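Local coordinates for adenylyltransferase and sulfurtransferase uba4 (Chaetomium thermophilum, PDB 6YUB), which probably adenylates and then thiolates the C termini of Urm1, for tRNA thiolation, and of the molybdopterin-synthase sulfur carrier, its adenylyltransferase domain being described here, at residues 165-170 / 182-188; 1-7 / 29-34; 77-81 / 92-96; 113-118 / 137-141; 52-56 / 219-223. All blocks are in the same frame, centred on the assembly; numbering follows the deposited sequence.

Contact 1 (165-170 / 182-188); sequences IVLNCP and APCYRCC. With ZN (zinc ion), chain E.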
# COMPACT_ATOMS: atom_id res chain seq x y z
N ILE B 165 -0.39 9.02 9.51
CA ILE B 165 -0.14 9.03 10.95
C ILE B 165 -1.40 9.49 11.66
O ILE B 165 -2.12 10.37 11.19
CB ILE B 165 1.07 9.93 11.30
CG1 ILE B 165 1.42 9.79 12.78
CG2 ILE B 165 0.77 11.39 10.96
CD1 ILE B 165 2.84 10.20 13.11
N VAL B 166 -1.65 8.88 12.82
CA VAL B 166 -2.75 9.27 13.70
C VAL B 166 -2.18 10.14 14.81
O VAL B 166 -1.19 9.76 15.47
CB VAL B 166 -3.46 8.03 14.28
CG1 VAL B 166 -4.62 8.44 15.18
CG2 VAL B 166 -3.93 7.12 13.17
N LEU B 167 -2.78 11.31 15.01
CA LEU B 167 -2.25 12.32 15.92
C LEU B 167 -3.31 12.71 16.94
O LEU B 167 -4.51 12.65 16.68
CB LEU B 167 -1.79 13.57 15.14
CG LEU B 167 -0.72 13.34 14.07
CD1 LEU B 167 -0.68 14.50 13.09
CD2 LEU B 167 0.64 13.13 14.72
N ASN B 168 -2.83 13.11 18.12
CA ASN B 168 -3.68 13.64 19.18
C ASN B 168 -4.85 12.71 19.46
O ASN B 168 -5.99 13.15 19.65
CB ASN B 168 -4.17 15.05 18.83
CG ASN B 168 -4.77 15.77 20.02
OD1 ASN B 168 -4.32 15.60 21.16
ND2 ASN B 168 -5.80 16.58 19.77
N CYS B 169 -4.57 11.41 19.50
CA CYS B 169 -5.60 10.41 19.75
C CYS B 169 -5.09 9.45 20.82
O CYS B 169 -4.05 8.80 20.61
CB CYS B 169 -5.94 9.65 18.46
SG CYS B 169 -7.37 8.55 18.61
N PRO B 170 -5.76 9.35 21.98
CA PRO B 170 -6.91 10.18 22.38
C PRO B 170 -6.48 11.62 22.66
O PRO B 170 -5.38 11.82 23.17
CB PRO B 170 -7.43 9.49 23.64
CG PRO B 170 -6.24 8.78 24.21
CD PRO B 170 -5.41 8.35 23.02
N ALA B 182 -0.48 11.86 23.33
CA ALA B 182 -0.16 11.66 21.93
C ALA B 182 0.43 12.93 21.33
O ALA B 182 0.14 14.04 21.78
CB ALA B 182 -1.41 11.25 21.16
N PRO B 183 1.26 12.79 20.30
CA PRO B 183 1.87 13.98 19.69
C PRO B 183 0.92 14.69 18.75
O PRO B 183 -0.11 14.15 18.32
CB PRO B 183 3.06 13.40 18.92
CG PRO B 183 2.59 12.03 18.52
CD PRO B 183 1.70 11.55 19.65
N CYS B 184 1.28 15.94 18.43
CA CYS B 184 0.66 16.66 17.34
C CYS B 184 1.61 16.63 16.14
O CYS B 184 2.70 16.07 16.20
CB CYS B 184 0.33 18.10 17.76
SG CYS B 184 1.61 19.28 17.37
N TYR B 185 1.18 17.24 15.03
CA TYR B 185 1.99 17.19 13.82
C TYR B 185 3.31 17.94 14.00
O TYR B 185 4.32 17.55 13.39
CB TYR B 185 1.21 17.76 12.63
CG TYR B 185 1.85 17.49 11.28
CD1 TYR B 185 1.69 16.26 10.65
CD2 TYR B 185 2.60 18.46 10.63
CE1 TYR B 185 2.27 16.00 9.42
CE2 TYR B 185 3.18 18.22 9.40
CZ TYR B 185 3.01 16.99 8.80
OH TYR B 185 3.59 16.74 7.57
N ARG B 186 3.33 18.99 14.81
CA ARG B 186 4.59 19.69 15.07
C ARG B 186 5.52 18.85 15.93
O ARG B 186 6.74 18.86 15.72
CB ARG B 186 4.31 21.04 15.74
CG ARG B 186 3.74 22.10 14.82
CD ARG B 186 3.40 23.36 15.60
NE ARG B 186 2.61 24.30 14.81
CZ ARG B 186 3.12 25.23 14.01
NH1 ARG B 186 4.43 25.35 13.87
NH2 ARG B 186 2.31 26.03 13.33
N CYS B 187 4.97 18.11 16.90
CA CYS B 187 5.79 17.22 17.71
C CYS B 187 6.62 16.29 16.84
O CYS B 187 7.73 15.90 17.22
CB CYS B 187 4.90 16.39 18.64
SG CYS B 187 4.11 17.29 19.98
N CYS B 188 6.10 15.91 15.67
CA CYS B 188 6.76 14.94 14.81
C CYS B 188 7.66 15.60 13.77
O CYS B 188 8.73 15.06 13.45
CB CYS B 188 5.72 14.08 14.09
SG CYS B 188 4.54 13.24 15.17
ZN ZN E . 2.88 19.12 19.28
O HOH W 1 -2.50 14.41 23.11
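Half of a Cys4 zinc site, the CxxC pair Cys184 and Cys187, sits at the start of and within the one-turn helix 185-188, packed beside the end of strand 161-167 of the ThiF domain. Cys184 SG and Cys187 SG each lie 2.3 Å from the zinc ion; Cys279 and Cys282 complete it. Cys184 is the N-cap; its chi1 of 93°, between wells, and the m rotamer of Cys187 turn both sulfurs to the zinc. The two cysteines form a capping box: Cys187 N donates to Cys184 SG (3.6 Å), and Cys184 N to Cys187 SG (3.5 Å). Leu167, in the m,t rotamer, fills the gap between strand and helix: its CD1 lies 3.8 Å from Tyr185 CB and its CD2 3.9 Å from Cys188 SG. Ile165 (t,t) extends CD1 to 4.0 Å from that same Cys188 SG. Tyr185, with chi1 t, meets Leu167 CD1 at its ring edge and hydrogen-bonds through OH to Arg138. The chain turns at Asn168 (phi/psi 51/43), whose ND2 bonds Lys150 O, while one water donates to Asn168 OD1 (2.9 Å) and Ala182 O (3.0 Å). Between the backbones, Asn168 N donates to Pro183 O at 2.9 Å (N-H...O angle 143°).

Contact 2 (1-7 / 29-34); sequences GSTQKSL and QLRLMN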
# COMPACT_ATOMS: atom_id res chain seq x y z
N GLY B 1 -28.92 12.38 15.57
CA GLY B 1 -27.92 11.84 14.66
C GLY B 1 -26.94 10.93 15.35
O GLY B 1 -26.49 9.93 14.78
N SER B 2 -26.60 11.27 16.59
CA SER B 2 -25.70 10.47 17.41
C SER B 2 -26.44 9.71 18.51
O SER B 2 -25.82 9.24 19.46
CB SER B 2 -24.61 11.35 18.03
OG SER B 2 -25.19 12.38 18.82
N THR B 3 -27.76 9.59 18.38
CA THR B 3 -28.60 9.00 19.41
C THR B 3 -29.22 7.67 18.99
O THR B 3 -30.12 7.17 19.67
CB THR B 3 -29.71 9.98 19.81
OG1 THR B 3 -30.46 10.35 18.64
CG2 THR B 3 -29.12 11.23 20.45
N GLN B 4 -28.75 7.08 17.89
CA GLN B 4 -29.31 5.82 17.43
C GLN B 4 -28.99 4.70 18.42
O GLN B 4 -27.84 4.53 18.83
CB GLN B 4 -28.77 5.47 16.05
CG GLN B 4 -29.60 6.00 14.90
CD GLN B 4 -28.81 6.10 13.61
OE1 GLN B 4 -27.69 6.60 13.60
NE2 GLN B 4 -29.40 5.63 12.52
N LYS B 5 -30.01 3.94 18.79
CA LYS B 5 -29.86 2.77 19.64
C LYS B 5 -30.35 1.50 18.96
O LYS B 5 -30.29 0.42 19.57
CB LYS B 5 -30.61 2.96 20.96
CG LYS B 5 -30.30 4.27 21.68
CD LYS B 5 -29.29 4.08 22.81
CE LYS B 5 -28.98 5.40 23.51
NZ LYS B 5 -27.70 6.01 23.04
N SER B 6 -30.83 1.59 17.72
CA SER B 6 -31.38 0.45 17.00
C SER B 6 -30.95 0.52 15.54
O SER B 6 -30.60 1.58 15.02
CB SER B 6 -32.91 0.40 17.08
OG SER B 6 -33.34 0.00 18.37
N LEU B 7 -30.99 -0.64 14.89
CA LEU B 7 -30.73 -0.74 13.46
C LEU B 7 -32.04 -1.06 12.74
O LEU B 7 -32.78 -1.95 13.17
CB LEU B 7 -29.69 -1.82 13.15
CG LEU B 7 -28.27 -1.63 13.66
CD1 LEU B 7 -27.33 -2.57 12.91
CD2 LEU B 7 -27.81 -0.20 13.53
N GLN B 29 -21.35 -1.16 14.91
CA GLN B 29 -22.06 -0.52 13.81
C GLN B 29 -22.76 0.75 14.26
O GLN B 29 -22.72 1.77 13.56
CB GLN B 29 -23.07 -1.49 13.20
CG GLN B 29 -23.69 -0.99 11.91
CD GLN B 29 -22.65 -0.77 10.83
OE1 GLN B 29 -21.83 -1.64 10.56
NE2 GLN B 29 -22.69 0.41 10.20
N LEU B 30 -23.41 0.72 15.42
CA LEU B 30 -24.06 1.92 15.94
C LEU B 30 -23.05 3.04 16.19
O LEU B 30 -23.38 4.22 16.02
CB LEU B 30 -24.82 1.61 17.23
CG LEU B 30 -26.09 0.77 17.08
CD1 LEU B 30 -26.60 0.34 18.44
CD2 LEU B 30 -27.16 1.55 16.32
N ARG B 31 -21.83 2.69 16.58
CA ARG B 31 -20.80 3.70 16.81
C ARG B 31 -20.41 4.39 15.51
O ARG B 31 -20.12 5.59 15.50
CB ARG B 31 -19.58 3.08 17.48
CG ARG B 31 -19.76 2.87 18.97
CD ARG B 31 -18.66 2.02 19.57
NE ARG B 31 -18.94 1.70 20.97
CZ ARG B 31 -18.15 0.96 21.74
NH1 ARG B 31 -17.02 0.46 21.26
NH2 ARG B 31 -18.49 0.73 23.00
N LEU B 32 -20.38 3.64 14.40
CA LEU B 32 -20.16 4.28 13.11
C LEU B 32 -21.34 5.18 12.75
O LEU B 32 -21.15 6.34 12.34
CB LEU B 32 -19.95 3.22 12.03
CG LEU B 32 -18.72 2.34 12.17
CD1 LEU B 32 -18.73 1.25 11.10
CD2 LEU B 32 -17.44 3.17 12.09
N MET B 33 -22.56 4.68 12.91
CA MET B 33 -23.75 5.41 12.49
C MET B 33 -24.01 6.64 13.35
O MET B 33 -24.67 7.58 12.89
CB MET B 33 -24.97 4.49 12.52
CG MET B 33 -24.86 3.32 11.56
SD MET B 33 -26.10 2.04 11.89
CE MET B 33 -27.61 2.99 11.81
N ASN B 34 -23.53 6.66 14.59
CA ASN B 34 -23.66 7.82 15.46
C ASN B 34 -22.45 8.75 15.37
O ASN B 34 -22.41 9.75 16.09
CB ASN B 34 -23.85 7.37 16.91
CG ASN B 34 -25.23 6.77 17.15
OD1 ASN B 34 -26.23 7.26 16.63
ND2 ASN B 34 -25.28 5.70 17.93
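Residues 1-7 form an irregular chain that runs past the C-terminal end of helix 25-33. The CA atoms come nearest at Ser2 and Asn34, 3.9 Å apart, and Asn34 CA also makes a CA-H...O contact with Gly1 O (3.6 Å, 168° at the hydrogen). Within 29-34 the helical bonds persist to the last residue: Met33 N to Gln29 O is 3.0 Å and Asn34 N to Leu30 O is 2.8 Å. Asn34 (phi/psi -93/4) has just left the helix, and its side chain, chi1 m, turns its amide to the backbone of Gln4. Gln4 N donates to Asn34 OD1 at 2.8 Å, and Asn34 ND2 donates to Gln4 O at 3.0 Å, so one carboxamide pairs with both backbone polar groups of a single residue. This is a surface contact, away from the zinc and predicted nucleotide sites, that lays the N-terminal tail against the second helix of the domain, just ahead of strand 36-40 of its Rossmann-like sheet. Leu7 supplies the apolar part. Its CB leaves sideways, but the m,t rotamer brings CD2 to 3.4 Å from Leu30 CD2 and 3.3 Å from Met33 SD, while CD1 lies 4.1 Å from Gln29 CG. Leu30, also m,t, places CD2 4.0 Å from Gln4 O and 3.7 Å from Ser6 O. The amide of Gln29 is engaged elsewhere, with Gln18 and Ala56 O.

Contact 3 (77-81 / 92-96); sequences QVAHA and SLITH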
# COMPACT_ATOMS: atom_id res chain seq x y z
N GLN B 77 -8.21 10.59 -8.84
CA GLN B 77 -9.45 10.93 -8.14
C GLN B 77 -10.61 10.14 -8.75
O GLN B 77 -11.46 10.67 -9.47
CB GLN B 77 -9.69 12.44 -8.20
CG GLN B 77 -8.46 13.26 -7.85
CD GLN B 77 -8.72 14.75 -7.78
OE1 GLN B 77 -9.80 15.22 -8.17
NE2 GLN B 77 -7.75 15.50 -7.29
N VAL B 78 -10.61 8.84 -8.45
CA VAL B 78 -11.48 7.90 -9.16
C VAL B 78 -12.93 7.95 -8.71
O VAL B 78 -13.77 7.26 -9.31
CB VAL B 78 -10.95 6.46 -8.99
CG1 VAL B 78 -9.52 6.36 -9.52
CG2 VAL B 78 -11.01 6.03 -7.53
N ALA B 79 -13.26 8.74 -7.69
CA ALA B 79 -14.66 8.93 -7.33
C ALA B 79 -15.36 9.96 -8.21
O ALA B 79 -16.57 10.13 -8.09
CB ALA B 79 -14.77 9.36 -5.86
N HIS B 80 -14.62 10.63 -9.09
CA HIS B 80 -15.18 11.63 -9.99
C HIS B 80 -15.48 11.00 -11.35
O HIS B 80 -15.05 9.88 -11.66
CB HIS B 80 -14.23 12.81 -10.14
CG HIS B 80 -13.98 13.55 -8.86
ND1 HIS B 80 -15.00 13.88 -7.98
CD2 HIS B 80 -12.84 14.02 -8.30
CE1 HIS B 80 -14.49 14.52 -6.94
NE2 HIS B 80 -13.18 14.62 -7.11
N ALA B 81 -16.22 11.74 -12.17
CA ALA B 81 -16.64 11.28 -13.48
C ALA B 81 -16.22 12.28 -14.54
O ALA B 81 -16.05 13.47 -14.26
CB ALA B 81 -18.15 11.06 -13.55
N SER B 92 -19.34 16.46 -6.81
CA SER B 92 -19.10 15.28 -7.64
C SER B 92 -18.81 14.06 -6.78
O SER B 92 -19.24 12.95 -7.11
CB SER B 92 -17.95 15.55 -8.61
OG SER B 92 -17.59 14.38 -9.32
N LEU B 93 -18.07 14.24 -5.69
CA LEU B 93 -17.75 13.13 -4.81
C LEU B 93 -18.98 12.63 -4.08
O LEU B 93 -19.20 11.41 -3.98
CB LEU B 93 -16.67 13.55 -3.81
CG LEU B 93 -16.36 12.56 -2.69
CD1 LEU B 93 -16.07 11.18 -3.26
CD2 LEU B 93 -15.18 13.05 -1.84
N ILE B 94 -19.80 13.55 -3.56
CA ILE B 94 -21.01 13.15 -2.85
C ILE B 94 -21.98 12.44 -3.79
O ILE B 94 -22.74 11.56 -3.36
CB ILE B 94 -21.66 14.37 -2.18
CG1 ILE B 94 -20.80 14.82 -0.99
CG2 ILE B 94 -23.09 14.06 -1.75
CD1 ILE B 94 -21.17 16.18 -0.42
N THR B 95 -21.97 12.80 -5.07
CA THR B 95 -22.82 12.10 -6.03
C THR B 95 -22.49 10.61 -6.05
O THR B 95 -23.39 9.77 -6.08
CB THR B 95 -22.67 12.70 -7.43
OG1 THR B 95 -23.16 14.04 -7.44
CG2 THR B 95 -23.43 11.86 -8.45
N HIS B 96 -21.20 10.27 -6.01
CA HIS B 96 -20.78 8.87 -6.01
C HIS B 96 -20.99 8.23 -4.65
O HIS B 96 -21.34 7.04 -4.57
CB HIS B 96 -19.32 8.77 -6.43
CG HIS B 96 -18.78 7.37 -6.42
ND1 HIS B 96 -19.33 6.35 -7.16
CD2 HIS B 96 -17.73 6.83 -5.76
CE1 HIS B 96 -18.65 5.24 -6.95
NE2 HIS B 96 -17.67 5.50 -6.11
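One side-chain hydrogen bond ties the two segments: His80 ND1 and Ser92 OG are 3.0 Å apart, and either could be the donor. The backbone prepares it, since Gln77 to His80 form a type I turn, closed by His80 N to Gln77 O at 3.2 Å. The t rotamer of Ser92 and the m rotamer of His80 bring the two polar atoms together. Each partner is also held elsewhere, His80 NE2 by Ala42 O and Ser92 OG by Arg84. The apolar contacts gather round Ala79, whose CB points at helix 89-100 and lies 3.4 Å from Leu93 CD1 and 3.9 Å from His96 CD2. Van der Waals contacts to backbone atoms follow: His96 CB is 3.5 Å from Ala79 O, and at the His80 ring edge CE1 lies 3.8 Å from Leu93 N. Among ring contacts, His96 stacks on His95 of the neighbouring subunit, which puts this contact at the dimer interface; within the chain, its NE2 bonds Gln51. His80 also touches Leu74 and Lys89, both predicted to bind ATP. With both ring nitrogens of His80 hydrogen-bonded, the chemistry implies a fixed ring orientation, joining the loop after strand 60-64 to the helix beside the predicted nucleotide site.

Contact 4 (113-118 / 137-141); sequences LTPQNA and TRYLI
This is a purely apolar, partly buried loop-to-helix contact in which the connection after strand 105-109 packs, leucine on leucine, against helix 135-148 flanking the Rossmann-like sheet; no hydrogen bond crosses it. Residues 137-141 are regular helix, Ile141 N bonding Thr137 O at 2.8 Å. In the loop, Leu113 and Thr114 are extended (phi/psi -75/136 and -142/168), and Pro115 (-58/-24) leads to the N-cap Asn117, whose OD1 accepts from Thr114 N at 2.7 Å, a bond within the loop, not a cap. CA pairs set the register: Thr114-Thr137 7.9 Å, Pro115-Leu140 6.9 Å, Ala118-Ile141 7.3 Å. Leu140 (t,p) points at the loop, its CD2 reaching Leu113 CD2 (3.8 Å), Pro115 N (3.5 Å), Pro115 CD (3.9 Å) and Ala118 CB (4.2 Å). Leu113 (chi1 t, chi2 129°) sets CD2 3.9 Å from Thr137 CG2 and 4.2 Å from Ile141 CG1. Thr137 neighbours Asn134 of the predicted ATP site. Ile293 of helix 290-294 touches Pro115 and Leu140, while Ile141 packs on strands 127-130 and 152-158.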
# COMPACT_ATOMS: atom_id res chain seq x y z
N LEU B 113 -10.78 25.59 3.08
CA LEU B 113 -10.46 25.76 4.49
C LEU B 113 -9.31 26.75 4.64
O LEU B 113 -8.34 26.71 3.88
CB LEU B 113 -10.10 24.42 5.12
CG LEU B 113 -9.83 24.42 6.62
CD1 LEU B 113 -10.64 23.33 7.32
CD2 LEU B 113 -8.35 24.24 6.91
N THR B 114 -9.44 27.66 5.60
CA THR B 114 -8.43 28.69 5.79
C THR B 114 -8.21 28.95 7.28
O THR B 114 -9.01 28.50 8.11
CB THR B 114 -8.84 30.00 5.11
OG1 THR B 114 -9.94 30.58 5.83
CG2 THR B 114 -9.27 29.75 3.67
N PRO B 115 -7.16 29.68 7.66
CA PRO B 115 -7.00 30.03 9.08
C PRO B 115 -8.17 30.80 9.65
O PRO B 115 -8.39 30.75 10.86
CB PRO B 115 -5.71 30.86 9.10
CG PRO B 115 -4.95 30.42 7.87
CD PRO B 115 -6.02 30.12 6.84
N GLN B 116 -8.94 31.50 8.81
CA GLN B 116 -10.07 32.29 9.28
C GLN B 116 -11.34 31.46 9.50
O GLN B 116 -12.25 31.93 10.20
CB GLN B 116 -10.39 33.41 8.28
CG GLN B 116 -9.43 34.58 8.31
CD GLN B 116 -8.05 34.23 7.79
OE1 GLN B 116 -7.91 33.59 6.75
NE2 GLN B 116 -7.01 34.63 8.53
N ASN B 117 -11.43 30.26 8.92
CA ASN B 117 -12.61 29.44 9.10
C ASN B 117 -12.32 28.02 9.59
O ASN B 117 -13.26 27.23 9.72
CB ASN B 117 -13.40 29.34 7.78
CG ASN B 117 -12.61 28.63 6.68
OD1 ASN B 117 -11.76 27.76 6.95
ND2 ASN B 117 -12.89 28.99 5.44
N ALA B 118 -11.06 27.69 9.87
CA ALA B 118 -10.73 26.31 10.24
C ALA B 118 -11.54 25.87 11.46
O ALA B 118 -12.14 24.79 11.46
CB ALA B 118 -9.23 26.19 10.50
N THR B 137 -1.36 23.67 5.11
CA THR B 137 -2.66 23.35 5.69
C THR B 137 -2.54 22.25 6.74
O THR B 137 -3.28 22.26 7.74
CB THR B 137 -3.64 22.94 4.60
OG1 THR B 137 -3.46 23.77 3.45
CG2 THR B 137 -5.08 23.08 5.08
N ARG B 138 -1.62 21.31 6.54
CA ARG B 138 -1.42 20.25 7.53
C ARG B 138 -1.12 20.83 8.90
O ARG B 138 -1.67 20.38 9.92
CB ARG B 138 -0.30 19.32 7.08
CG ARG B 138 -0.77 18.18 6.20
CD ARG B 138 0.15 16.96 6.29
NE ARG B 138 1.40 17.14 5.56
CZ ARG B 138 1.50 17.17 4.23
NH1 ARG B 138 0.41 17.04 3.48
NH2 ARG B 138 2.68 17.33 3.66
N TYR B 139 -0.23 21.82 8.96
CA TYR B 139 0.10 22.44 10.25
C TYR B 139 -1.10 23.18 10.82
O TYR B 139 -1.34 23.14 12.03
CB TYR B 139 1.29 23.38 10.09
CG TYR B 139 2.62 22.67 9.99
CD1 TYR B 139 3.31 22.27 11.12
CD2 TYR B 139 3.19 22.38 8.75
CE1 TYR B 139 4.53 21.62 11.04
CE2 TYR B 139 4.40 21.72 8.65
CZ TYR B 139 5.06 21.34 9.80
OH TYR B 139 6.27 20.69 9.71
N LEU B 140 -1.89 23.83 9.97
CA LEU B 140 -3.09 24.52 10.44
C LEU B 140 -4.07 23.54 11.05
O LEU B 140 -4.62 23.78 12.13
CB LEU B 140 -3.73 25.29 9.28
CG LEU B 140 -5.11 25.88 9.57
CD1 LEU B 140 -5.04 26.83 10.76
CD2 LEU B 140 -5.67 26.59 8.34
N ILE B 141 -4.33 22.42 10.36
CA ILE B 141 -5.30 21.45 10.86
C ILE B 141 -4.81 20.84 12.17
O ILE B 141 -5.57 20.72 13.14
CB ILE B 141 -5.58 20.39 9.79
CG1 ILE B 141 -6.29 21.03 8.59
CG2 ILE B 141 -6.42 19.26 10.35
CD1 ILE B 141 -6.20 20.21 7.31

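Contact 5 (52-56 / 219-223); sequences YLAGA and AGEAI
Leu53 lays its isobutyl group over Ala219 and Ile223, CG reaching 3.9 Å from Ala219 CB and CD2 3.7 Å from Ile223 CG1. Here two helices pack on the Rossmann-like sheet of the ThiF domain: helix 46-56, which follows the glycine-rich turn after strand 36-40, and helix 208-228. The two short helical segments run at 42° between their N-to-C directions, with axes 10.0 Å apart at closest approach, and the nearest CA pair is Leu53 and Ala219, at 5.9 Å. Both backbones are helical, with Ala56 N bonded to Tyr52 O (3.2 Å) and Ile223 N to Ala219 O (3.0 Å). No hydrogen bond crosses between them. Leu53 takes the m,t rotamer: its CB leaves sideways, but its end approaches the other helix, where CD2 also lies 3.8 Å from Ala219 O and 4.1 Å from Ala222 CB. Tyr52 (chi1 m) directs CB to 4.0 Å from Ala219 CB while its ring leads away. Leu53 also touches Val37 and Ile39 of strand 36-40, and Leu129 of strand 127-130 meets both Leu53 and Ala222. From the neighbouring subunit, Tyr255 bonds Gly220 O through OH and packs on Ile223, so the buried contact borders the dimer interface. Ile223, in the m,t rotamer, closes the far end by setting CD1 3.9 Å from Ala56 CB.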
# COMPACT_ATOMS: atom_id res chain seq x y z
N TYR B 52 -15.00 4.49 1.36
CA TYR B 52 -15.05 3.36 2.29
C TYR B 52 -15.71 3.73 3.61
O TYR B 52 -16.28 2.85 4.27
CB TYR B 52 -13.64 2.81 2.50
CG TYR B 52 -13.16 2.02 1.30
CD1 TYR B 52 -13.47 0.67 1.17
CD2 TYR B 52 -12.43 2.63 0.29
CE1 TYR B 52 -13.05 -0.06 0.07
CE2 TYR B 52 -12.01 1.91 -0.81
CZ TYR B 52 -12.32 0.57 -0.91
OH TYR B 52 -11.89 -0.14 -2.01
N LEU B 53 -15.66 5.00 4.01
CA LEU B 53 -16.46 5.44 5.15
C LEU B 53 -17.95 5.49 4.79
O LEU B 53 -18.81 5.20 5.63
CB LEU B 53 -15.99 6.81 5.64
CG LEU B 53 -14.57 6.85 6.23
CD1 LEU B 53 -14.15 8.29 6.51
CD2 LEU B 53 -14.49 6.02 7.50
N ALA B 54 -18.28 5.84 3.55
CA ALA B 54 -19.67 5.82 3.12
C ALA B 54 -20.22 4.40 3.10
O ALA B 54 -21.26 4.11 3.70
CB ALA B 54 -19.81 6.47 1.74
N GLY B 55 -19.52 3.49 2.43
CA GLY B 55 -19.97 2.10 2.39
C GLY B 55 -20.13 1.49 3.76
O GLY B 55 -21.06 0.71 3.99
N ALA B 56 -19.25 1.85 4.70
CA ALA B 56 -19.27 1.28 6.04
C ALA B 56 -20.39 1.83 6.91
O ALA B 56 -20.72 1.23 7.94
CB ALA B 56 -17.92 1.53 6.75
N ALA B 219 -9.31 5.73 5.96
CA ALA B 219 -10.64 5.27 6.35
C ALA B 219 -10.54 4.13 7.35
O ALA B 219 -11.27 4.10 8.34
CB ALA B 219 -11.42 4.84 5.10
N GLY B 220 -9.63 3.18 7.11
CA GLY B 220 -9.46 2.08 8.04
C GLY B 220 -9.15 2.55 9.45
O GLY B 220 -9.58 1.95 10.43
N GLU B 221 -8.39 3.65 9.57
CA GLU B 221 -8.04 4.16 10.89
C GLU B 221 -9.22 4.85 11.54
O GLU B 221 -9.49 4.64 12.73
CB GLU B 221 -6.84 5.10 10.79
CG GLU B 221 -5.55 4.41 10.42
CD GLU B 221 -5.26 3.23 11.34
OE1 GLU B 221 -5.08 3.44 12.56
OE2 GLU B 221 -5.22 2.08 10.83
N ALA B 222 -9.94 5.69 10.78
CA ALA B 222 -11.12 6.35 11.32
C ALA B 222 -12.13 5.34 11.84
O ALA B 222 -12.75 5.54 12.89
CB ALA B 222 -11.76 7.25 10.26
N ILE B 223 -12.32 4.24 11.10
CA ILE B 223 -13.23 3.19 11.54
C ILE B 223 -12.72 2.54 12.82
O ILE B 223 -13.50 2.30 13.75
CB ILE B 223 -13.42 2.15 10.41
CG1 ILE B 223 -14.22 2.78 9.26
CG2 ILE B 223 -14.13 0.91 10.93
CD1 ILE B 223 -14.28 1.93 8.00

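Overall arrangement
Along the chain, contacts 2, 3, 4 and 1 close one after another, while contact 5 joins segments 163 residues apart and brackets contacts 3, 4 and 1. Contacts 1 and 4, with centres 16 Å apart, meet through Tyr185 and Arg138, linking the zinc-site helix to helix 135-148. Contacts 2 and 5, 15 Å apart between centres, touch where Gln29 NE2 is 3.1 Å from Ala56 O, and contacts 1 and 5 where Val166 CG2 lies 3.9 Å from Glu221 OE1. All lie around one mixed eight-stranded sheet, with contact 1 at the zinc and contact 3 by the predicted nucleotide site on opposite sides of the chain's centre, about 30 Å apart between centres. Contacts 3 and 5 both adjoin the second subunit.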